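Local coordinates for protein transcriptional regulator, AraC family (Pseudomonas putida, PDB 3GRA) that probably acts as a DNA-binding transcription regulator of the AraC family, here represented by its DJ-1/PfpI-like domain, at residues P5-M18 with Q40-D54. Numbering follows the deposited sequence.
Sequences PYRVDFILLEHFSM and QFTPLSLDGDRVLSD. With EDO (1,2-ethanediol), chain C.
Y6, V8, F10 and L12 on strand 6-12 supply backbone bonds to strand 40-45, the two parallel strands of a right-handed beta-alpha-beta unit in the DJ-1/PfpI-type sheet, with helix 18-34 as the connection. The pairing illustrates the alternation of parallel strands, with one lapse at V8 O, which F41 CA approaches to 2.9 Å in a CA-H...O contact. Y6 O accepts from Q40 N, V8 N gives to Q40 O at 2.8 Å, F10 N reaches T42 O and F10 O takes L44 N, and L12 N closes on L44 O. The intervening R7 and D9 turn their backbones to the other flank, to D73 and strand 74-78.

Their side chains form a polar cluster beside T42. Bent at chi3 (56°), R7 lays one guanidinium face over Q40 O and sends NH2 to D9 OD1 in a 2.8 Å salt bridge; the same nitrogen donates to T42 OG1, 3.3 Å away and nearly in the guanidinium plane. A leucine in place of R7 would probably leave the buried D9 carboxylate without its countercharge and T42 OG1 without this donor.

Past L12, whose carbonyl takes a hydrogen bond from O1 of a 1,2-ethanediol that L46 N also meets, the two segments part and meet again. H15 N gives to L52 O, and S53 CB sits over one face of the F16 ring, 3.6 Å from its centroid, while S53 OG bonds to L57 O. D54 N donates to F16 O; at the start of helix 18-34, M18 N meets D54 OD1 at 2.8 Å from above the carboxylate plane.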
ATOM      1  N   PRO A   5       8.930  16.382 -16.011  1.00 42.40           N
ATOM      2  CA  PRO A   5       8.174  15.397 -15.203  1.00 41.43           C
ATOM      3  C   PRO A   5       8.710  13.980 -15.390  1.00 38.31           C
ATOM      4  O   PRO A   5       8.619  13.416 -16.473  1.00 39.38           O
ATOM      5  CB  PRO A   5       6.718  15.491 -15.646  1.00 43.16           C
ATOM      6  CG  PRO A   5       6.890  15.944 -17.097  1.00 43.11           C
ATOM      7  CD  PRO A   5       8.049  16.961 -17.040  1.00 44.46           C
ATOM      8  N   TYR A   6       9.288  13.411 -14.341  1.00 36.51           N
ATOM      9  CA  TYR A   6       9.821  12.052 -14.435  1.00 35.70           C
ATOM     10  C   TYR A   6       8.613  11.096 -14.414  1.00 33.89           C
ATOM     11  O   TYR A   6       7.815  11.118 -13.478  1.00 34.55           O
ATOM     12  CB  TYR A   6      10.761  11.782 -13.251  1.00 33.02           C
ATOM     13  CG  TYR A   6      11.596  10.531 -13.405  1.00 31.51           C
ATOM     14  CD1 TYR A   6      12.691  10.495 -14.267  1.00 32.13           C
ATOM     15  CD2 TYR A   6      11.269   9.369 -12.712  1.00 32.04           C
ATOM     16  CE1 TYR A   6      13.439   9.322 -14.434  1.00 31.07           C
ATOM     17  CE2 TYR A   6      11.996   8.201 -12.867  1.00 31.29           C
ATOM     18  CZ  TYR A   6      13.079   8.175 -13.725  1.00 31.65           C
ATOM     19  OH  TYR A   6      13.785   7.001 -13.847  1.00 28.42           O
ATOM     20  N   ARG A   7       8.471  10.288 -15.458  1.00 34.30           N
ATOM     21  CA  ARG A   7       7.349   9.349 -15.567  1.00 35.45           C
ATOM     22  C   ARG A   7       7.679   7.937 -15.113  1.00 31.88           C
ATOM     23  O   ARG A   7       8.545   7.285 -15.683  1.00 29.33           O
ATOM     24  CB  ARG A   7       6.838   9.270 -17.014  1.00 39.52           C
ATOM     25  CG  ARG A   7       5.805  10.324 -17.401  1.00 47.78           C
ATOM     26  CD  ARG A   7       4.869   9.775 -18.478  1.00 54.88           C
ATOM     27  NE  ARG A   7       4.223   8.533 -18.038  1.00 59.07           N
ATOM     28  CZ  ARG A   7       3.216   8.475 -17.167  1.00 61.07           C
ATOM     29  NH1 ARG A   7       2.723   9.589 -16.643  1.00 62.16           N
ATOM     30  NH2 ARG A   7       2.713   7.304 -16.803  1.00 61.44           N
ATOM     31  N   VAL A   8       6.975   7.462 -14.093  1.00 31.33           N
ATOM     32  CA  VAL A   8       7.198   6.109 -13.599  1.00 31.10           C
ATOM     33  C   VAL A   8       5.904   5.311 -13.427  1.00 30.43           C
ATOM     34  O   VAL A   8       4.983   5.734 -12.739  1.00 30.18           O
ATOM     35  CB  VAL A   8       7.961   6.127 -12.261  1.00 32.09           C
ATOM     36  CG1 VAL A   8       7.233   7.017 -11.274  1.00 34.89           C
ATOM     37  CG2 VAL A   8       8.095   4.700 -11.701  1.00 31.47           C
ATOM     38  N   ASP A   9       5.849   4.147 -14.066  1.00 29.50           N
ATOM     39  CA  ASP A   9       4.687   3.264 -13.980  1.00 28.37           C
ATOM     40  C   ASP A   9       5.021   1.998 -13.184  1.00 27.03           C
ATOM     41  O   ASP A   9       6.146   1.502 -13.219  1.00 24.14           O
ATOM     42  CB  ASP A   9       4.193   2.877 -15.371  1.00 29.77           C
ATOM     43  CG  ASP A   9       3.259   3.914 -15.976  1.00 32.27           C
ATOM     44  OD1 ASP A   9       2.960   4.927 -15.300  1.00 34.25           O
ATOM     45  OD2 ASP A   9       2.821   3.703 -17.129  1.00 34.17           O
ATOM     46  N   PHE A  10       4.017   1.473 -12.491  1.00 24.83           N
ATOM     47  CA  PHE A  10       4.185   0.297 -11.661  1.00 23.76           C
ATOM     48  C   PHE A  10       3.321  -0.863 -12.123  1.00 24.90           C
ATOM     49  O   PHE A  10       2.095  -0.769 -12.115  1.00 27.15           O
ATOM     50  CB  PHE A  10       3.808   0.631 -10.214  1.00 22.25           C
ATOM     51  CG  PHE A  10       4.642   1.720  -9.594  1.00 23.20           C
ATOM     52  CD1 PHE A  10       5.767   1.409  -8.843  1.00 22.23           C
ATOM     53  CD2 PHE A  10       4.275   3.062  -9.733  1.00 24.40           C
ATOM     54  CE1 PHE A  10       6.521   2.416  -8.230  1.00 22.41           C
ATOM     55  CE2 PHE A  10       5.018   4.078  -9.128  1.00 22.26           C
ATOM     56  CZ  PHE A  10       6.142   3.755  -8.375  1.00 22.26           C
ATOM     57  N   ILE A  11       3.949  -1.964 -12.519  1.00 23.58           N
ATOM     58  CA  ILE A  11       3.184  -3.133 -12.929  1.00 23.82           C
ATOM     59  C   ILE A  11       2.837  -3.911 -11.664  1.00 24.01           C
ATOM     60  O   ILE A  11       3.720  -4.450 -10.992  1.00 21.32           O
ATOM     61  CB  ILE A  11       3.986  -4.043 -13.890  1.00 26.33           C
ATOM     62  CG1 ILE A  11       4.297  -3.289 -15.187  1.00 25.25           C
ATOM     63  CG2 ILE A  11       3.161  -5.282 -14.236  1.00 26.07           C
ATOM     64  CD1 ILE A  11       5.214  -4.027 -16.104  1.00 28.34           C
ATOM     65  N   LEU A  12       1.551  -3.951 -11.326  1.00 23.99           N
ATOM     66  CA  LEU A  12       1.114  -4.656 -10.121  1.00 23.34           C
ATOM     67  C   LEU A  12       0.751  -6.088 -10.462  1.00 24.70           C
ATOM     68  O   LEU A  12      -0.190  -6.325 -11.217  1.00 28.46           O
ATOM     69  CB  LEU A  12      -0.100  -3.959  -9.498  1.00 22.23           C
ATOM     70  CG  LEU A  12      -0.025  -2.444  -9.236  1.00 21.49           C
ATOM     71  CD1 LEU A  12      -1.330  -2.003  -8.584  1.00 19.93           C
ATOM     72  CD2 LEU A  12       1.166  -2.102  -8.313  1.00 20.65           C
ATOM     73  N   LEU A  13       1.520  -7.029  -9.931  1.00 24.43           N
ATOM     74  CA  LEU A  13       1.286  -8.446 -10.154  1.00 27.13           C
ATOM     75  C   LEU A  13       0.356  -8.957  -9.056  1.00 29.96           C
ATOM     76  O   LEU A  13       0.219  -8.327  -7.997  1.00 29.66           O
ATOM     77  CB  LEU A  13       2.610  -9.219 -10.110  1.00 24.99           C
ATOM     78  CG  LEU A  13       3.719  -8.805 -11.089  1.00 24.70           C
ATOM     79  CD1 LEU A  13       4.910  -9.740 -10.939  1.00 19.92           C
ATOM     80  CD2 LEU A  13       3.187  -8.846 -12.509  1.00 23.07           C
ATOM     81  N   GLU A  14      -0.286 -10.094  -9.301  1.00 31.64           N
ATOM     82  CA  GLU A  14      -1.203 -10.632  -8.312  1.00 32.73           C
ATOM     83  C   GLU A  14      -0.469 -10.863  -6.992  1.00 30.43           C
ATOM     84  O   GLU A  14       0.653 -11.369  -6.978  1.00 28.32           O
ATOM     85  CB  GLU A  14      -1.830 -11.935  -8.803  1.00 37.97           C
ATOM     86  CG  GLU A  14      -3.266 -12.123  -8.314  1.00 46.36           C
ATOM     87  CD  GLU A  14      -3.702 -13.577  -8.297  1.00 51.96           C
ATOM     88  OE1 GLU A  14      -3.000 -14.389  -7.661  1.00 53.40           O
ATOM     89  OE2 GLU A  14      -4.747 -13.911  -8.904  1.00 51.61           O
ATOM     90  N   HIS A  15      -1.107 -10.462  -5.894  1.00 28.48           N
ATOM     91  CA  HIS A  15      -0.563 -10.615  -4.540  1.00 28.72           C
ATOM     92  C   HIS A  15       0.660  -9.734  -4.279  1.00 26.52           C
ATOM     93  O   HIS A  15       1.522 -10.073  -3.469  1.00 27.33           O
ATOM     94  CB  HIS A  15      -0.220 -12.089  -4.267  1.00 29.12           C
ATOM     95  CG  HIS A  15      -1.339 -13.036  -4.582  1.00 32.66           C
ATOM     96  ND1 HIS A  15      -2.647 -12.776  -4.245  1.00 34.56           N
ATOM     97  CD2 HIS A  15      -1.342 -14.242  -5.197  1.00 33.41           C
ATOM     98  CE1 HIS A  15      -3.413 -13.778  -4.639  1.00 33.81           C
ATOM     99  NE2 HIS A  15      -2.644 -14.682  -5.218  1.00 35.46           N
ATOM    100  N   PHE A  16       0.719  -8.599  -4.966  1.00 25.62           N
ATOM    101  CA  PHE A  16       1.826  -7.660  -4.820  1.00 23.87           C
ATOM    102  C   PHE A  16       1.856  -7.079  -3.404  1.00 23.21           C
ATOM    103  O   PHE A  16       0.808  -6.843  -2.791  1.00 21.75           O
ATOM    104  CB  PHE A  16       1.670  -6.519  -5.830  1.00 22.26           C
ATOM    105  CG  PHE A  16       0.521  -5.577  -5.524  1.00 22.27           C
ATOM    106  CD1 PHE A  16       0.724  -4.443  -4.738  1.00 19.09           C
ATOM    107  CD2 PHE A  16      -0.752  -5.812  -6.043  1.00 20.81           C
ATOM    108  CE1 PHE A  16      -0.319  -3.552  -4.482  1.00 20.82           C
ATOM    109  CE2 PHE A  16      -1.805  -4.930  -5.795  1.00 20.71           C
ATOM    110  CZ  PHE A  16      -1.592  -3.792  -5.012  1.00 23.79           C
ATOM    111  N   SER A  17       3.058  -6.870  -2.883  1.00 21.50           N
ATOM    112  CA  SER A  17       3.210  -6.280  -1.559  1.00 21.18           C
ATOM    113  C   SER A  17       2.553  -4.891  -1.585  1.00 21.44           C
ATOM    114  O   SER A  17       3.028  -3.980  -2.264  1.00 21.29           O
ATOM    115  CB  SER A  17       4.692  -6.159  -1.233  1.00 17.59           C
ATOM    116  OG  SER A  17       4.872  -5.351  -0.092  1.00 19.49           O
HETATM  117  N   MSE A  18       1.454  -4.718  -0.865  1.00 21.27           N
HETATM  118  CA  MSE A  18       0.776  -3.420  -0.888  1.00 22.94           C
HETATM  119  C   MSE A  18       1.572  -2.318  -0.198  1.00 23.01           C
HETATM  120  O   MSE A  18       1.552  -1.159  -0.626  1.00 22.86           O
HETATM  121  CB  MSE A  18      -0.611  -3.512  -0.231  1.00 22.60           C
HETATM  122  CG  MSE A  18      -1.326  -2.170  -0.141  1.00 22.99           C
HETATM  123 SE   MSE A  18      -1.994  -1.586  -1.705  1.00 23.01          SE
HETATM  124  CE  MSE A  18      -3.651  -2.225  -1.496  1.00 30.54           C
ATOM    125  N   GLN A  40       5.072  11.719 -12.579  1.00 36.73           N
ATOM    126  CA  GLN A  40       3.785  11.294 -13.131  1.00 37.02           C
ATOM    127  C   GLN A  40       3.851   9.764 -13.050  1.00 35.83           C
ATOM    128  O   GLN A  40       4.803   9.150 -13.539  1.00 35.35           O
ATOM    129  CB  GLN A  40       3.625  11.708 -14.597  1.00 37.69           C
ATOM    130  CG  GLN A  40       3.800  13.182 -14.861  1.00 43.02           C
ATOM    131  CD  GLN A  40       3.543  13.536 -16.314  1.00 45.10           C
ATOM    132  OE1 GLN A  40       2.393  13.673 -16.736  1.00 46.02           O
ATOM    133  NE2 GLN A  40       4.615  13.675 -17.091  1.00 43.90           N
ATOM    134  N   PHE A  41       2.844   9.148 -12.444  1.00 35.19           N
ATOM    135  CA  PHE A  41       2.838   7.696 -12.282  1.00 34.71           C
ATOM    136  C   PHE A  41       1.464   7.056 -12.511  1.00 33.70           C
ATOM    137  O   PHE A  41       0.434   7.721 -12.397  1.00 30.39           O
ATOM    138  CB  PHE A  41       3.368   7.368 -10.883  1.00 34.89           C
ATOM    139  CG  PHE A  41       3.086   8.443  -9.877  1.00 36.98           C
ATOM    140  CD1 PHE A  41       1.860   8.513  -9.238  1.00 39.64           C
ATOM    141  CD2 PHE A  41       4.025   9.445  -9.636  1.00 40.05           C
ATOM    142  CE1 PHE A  41       1.561   9.570  -8.364  1.00 41.54           C
ATOM    143  CE2 PHE A  41       3.740  10.506  -8.769  1.00 40.31           C
ATOM    144  CZ  PHE A  41       2.505  10.568  -8.136  1.00 41.61           C
ATOM    145  N   THR A  42       1.466   5.762 -12.831  1.00 32.09           N
ATOM    146  CA  THR A  42       0.233   5.028 -13.094  1.00 32.58           C
ATOM    147  C   THR A  42       0.307   3.548 -12.716  1.00 30.38           C
ATOM    148  O   THR A  42       1.265   2.853 -13.052  1.00 25.34           O
ATOM    149  CB  THR A  42      -0.133   5.062 -14.586  1.00 34.57           C
ATOM    150  OG1 THR A  42       0.052   6.383 -15.099  1.00 40.11           O
ATOM    151  CG2 THR A  42      -1.584   4.660 -14.780  1.00 35.14           C
ATOM    152  N   PRO A  43      -0.699   3.054 -11.986  1.00 28.47           N
ATOM    153  CA  PRO A  43      -0.665   1.639 -11.625  1.00 27.08           C
ATOM    154  C   PRO A  43      -1.085   0.886 -12.898  1.00 26.15           C
ATOM    155  O   PRO A  43      -2.036   1.290 -13.579  1.00 21.16           O
ATOM    156  CB  PRO A  43      -1.697   1.541 -10.501  1.00 28.26           C
ATOM    157  CG  PRO A  43      -2.689   2.629 -10.843  1.00 27.92           C
ATOM    158  CD  PRO A  43      -1.824   3.759 -11.348  1.00 29.33           C
ATOM    159  N   LEU A  44      -0.352  -0.173 -13.230  1.00 24.24           N
ATOM    160  CA  LEU A  44      -0.630  -0.954 -14.426  1.00 25.66           C
ATOM    161  C   LEU A  44      -0.885  -2.442 -14.140  1.00 24.36           C
ATOM    162  O   LEU A  44      -0.322  -3.019 -13.214  1.00 23.28           O
ATOM    163  CB  LEU A  44       0.536  -0.835 -15.421  1.00 25.51           C
ATOM    164  CG  LEU A  44       0.969   0.516 -16.015  1.00 26.90           C
ATOM    165  CD1 LEU A  44       2.150   0.249 -16.956  1.00 26.02           C
ATOM    166  CD2 LEU A  44      -0.165   1.191 -16.776  1.00 24.55           C
ATOM    167  N   SER A  45      -1.745  -3.049 -14.952  1.00 27.93           N
ATOM    168  CA  SER A  45      -2.085  -4.465 -14.830  1.00 28.32           C
ATOM    169  C   SER A  45      -1.850  -5.149 -16.160  1.00 30.06           C
ATOM    170  O   SER A  45      -2.171  -4.599 -17.211  1.00 29.73           O
ATOM    171  CB  SER A  45      -3.554  -4.645 -14.455  1.00 29.11           C
ATOM    172  OG  SER A  45      -3.969  -5.984 -14.709  1.00 31.31           O
ATOM    173  N   LEU A  46      -1.287  -6.349 -16.110  1.00 32.84           N
ATOM    174  CA  LEU A  46      -1.026  -7.111 -17.318  1.00 35.80           C
ATOM    175  C   LEU A  46      -2.337  -7.592 -17.922  1.00 39.17           C
ATOM    176  O   LEU A  46      -2.509  -7.565 -19.139  1.00 41.46           O
ATOM    177  CB  LEU A  46      -0.103  -8.289 -17.005  1.00 33.61           C
ATOM    178  CG  LEU A  46       1.284  -7.844 -16.524  1.00 31.81           C
ATOM    179  CD1 LEU A  46       2.184  -9.037 -16.318  1.00 27.77           C
ATOM    180  CD2 LEU A  46       1.896  -6.897 -17.560  1.00 29.55           C
ATOM    181  N   ASP A  47      -3.266  -8.035 -17.083  1.00 42.85           N
ATOM    182  CA  ASP A  47      -4.566  -8.463 -17.585  1.00 47.27           C
ATOM    183  C   ASP A  47      -5.684  -8.009 -16.655  1.00 47.27           C
ATOM    184  O   ASP A  47      -5.882  -8.572 -15.581  1.00 49.03           O
ATOM    185  CB  ASP A  47      -4.622  -9.988 -17.790  1.00 51.03           C
ATOM    186  CG  ASP A  47      -4.630 -10.763 -16.487  1.00 54.84           C
ATOM    187  OD1 ASP A  47      -3.534 -11.114 -15.987  1.00 55.43           O
ATOM    188  OD2 ASP A  47      -5.740 -11.017 -15.958  1.00 55.42           O
ATOM    189  N   GLY A  48      -6.406  -6.977 -17.077  1.00 46.18           N
ATOM    190  CA  GLY A  48      -7.503  -6.466 -16.275  1.00 43.89           C
ATOM    191  C   GLY A  48      -7.348  -5.021 -15.828  1.00 43.66           C
ATOM    192  O   GLY A  48      -6.327  -4.364 -16.087  1.00 42.79           O
ATOM    193  N   ASP A  49      -8.373  -4.531 -15.139  1.00 40.96           N
ATOM    194  CA  ASP A  49      -8.390  -3.168 -14.642  1.00 40.25           C
ATOM    195  C   ASP A  49      -8.399  -3.216 -13.122  1.00 39.74           C
ATOM    196  O   ASP A  49      -8.670  -2.215 -12.455  1.00 38.34           O
ATOM    197  CB  ASP A  49      -9.638  -2.443 -15.159  1.00 41.79           C
ATOM    198  CG  ASP A  49     -10.917  -2.917 -14.481  1.00 43.70           C
ATOM    199  OD1 ASP A  49     -10.981  -4.089 -14.048  1.00 44.80           O
ATOM    200  OD2 ASP A  49     -11.865  -2.112 -14.385  1.00 45.05           O
ATOM    201  N   ARG A  50      -8.109  -4.398 -12.587  1.00 39.43           N
ATOM    202  CA  ARG A  50      -8.078  -4.611 -11.143  1.00 38.99           C
ATOM    203  C   ARG A  50      -7.009  -5.628 -10.765  1.00 36.34           C
ATOM    204  O   ARG A  50      -6.847  -6.648 -11.425  1.00 35.47           O
ATOM    205  CB  ARG A  50      -9.439  -5.103 -10.631  1.00 43.21           C
ATOM    206  CG  ARG A  50     -10.585  -4.115 -10.788  1.00 49.16           C
ATOM    207  CD  ARG A  50     -11.794  -4.565  -9.980  1.00 55.14           C
ATOM    208  NE  ARG A  50     -12.235  -5.906 -10.360  1.00 60.88           N
ATOM    209  CZ  ARG A  50     -13.159  -6.607  -9.706  1.00 62.55           C
ATOM    210  NH1 ARG A  50     -13.751  -6.101  -8.629  1.00 62.47           N
ATOM    211  NH2 ARG A  50     -13.498  -7.816 -10.136  1.00 63.34           N
ATOM    212  N   VAL A  51      -6.277  -5.344  -9.695  1.00 33.37           N
ATOM    213  CA  VAL A  51      -5.236  -6.245  -9.237  1.00 29.21           C
ATOM    214  C   VAL A  51      -5.390  -6.485  -7.742  1.00 28.37           C
ATOM    215  O   VAL A  51      -5.615  -5.557  -6.971  1.00 26.29           O
ATOM    216  CB  VAL A  51      -3.838  -5.659  -9.498  1.00 30.51           C
ATOM    217  CG1 VAL A  51      -2.778  -6.683  -9.139  1.00 28.88           C
ATOM    218  CG2 VAL A  51      -3.713  -5.244 -10.958  1.00 28.77           C
ATOM    219  N   LEU A  52      -5.281  -7.742  -7.343  1.00 27.66           N
ATOM    220  CA  LEU A  52      -5.405  -8.108  -5.948  1.00 28.16           C
ATOM    221  C   LEU A  52      -4.052  -7.981  -5.263  1.00 27.79           C
ATOM    222  O   LEU A  52      -3.034  -8.430  -5.795  1.00 27.13           O
ATOM    223  CB  LEU A  52      -5.893  -9.551  -5.831  1.00 26.89           C
ATOM    224  CG  LEU A  52      -6.037 -10.042  -4.389  1.00 30.27           C
ATOM    225  CD1 LEU A  52      -7.202  -9.320  -3.708  1.00 30.31           C
ATOM    226  CD2 LEU A  52      -6.259 -11.554  -4.395  1.00 29.46           C
ATOM    227  N   SER A  53      -4.049  -7.376  -4.082  1.00 27.35           N
ATOM    228  CA  SER A  53      -2.825  -7.199  -3.304  1.00 26.81           C
ATOM    229  C   SER A  53      -2.763  -8.265  -2.205  1.00 27.87           C
ATOM    230  O   SER A  53      -3.725  -9.016  -1.996  1.00 28.19           O
ATOM    231  CB  SER A  53      -2.809  -5.829  -2.646  1.00 25.44           C
ATOM    232  OG  SER A  53      -3.780  -5.791  -1.627  1.00 23.43           O
ATOM    233  N   ASP A  54      -1.638  -8.291  -1.496  1.00 25.54           N
ATOM    234  CA  ASP A  54      -1.395  -9.254  -0.442  1.00 25.51           C
ATOM    235  C   ASP A  54      -2.256  -8.996   0.781  1.00 24.59           C
ATOM    236  O   ASP A  54      -2.226  -9.751   1.745  1.00 26.74           O
ATOM    237  CB  ASP A  54       0.092  -9.250  -0.068  1.00 25.66           C
ATOM    238  CG  ASP A  54       0.552  -7.925   0.548  1.00 28.39           C
ATOM    239  OD1 ASP A  54       0.004  -6.857   0.200  1.00 29.21           O
ATOM    240  OD2 ASP A  54       1.490  -7.958   1.365  1.00 32.42           O
TER
HETATM  241  C1  EDO C   1      -0.752  -9.010 -13.194  1.00 22.08           C
HETATM  242  O1  EDO C   1      -0.620  -7.621 -13.476  1.00 22.39           O
HETATM  243  C2  EDO C   1      -2.204  -9.334 -12.750  1.00 22.60           C
HETATM  244  O2  EDO C   1      -3.024  -8.140 -12.756  1.00 23.11           O
HETATM  245  O   HOH W   1      -3.726 -11.684  -2.246  1.00 34.81           O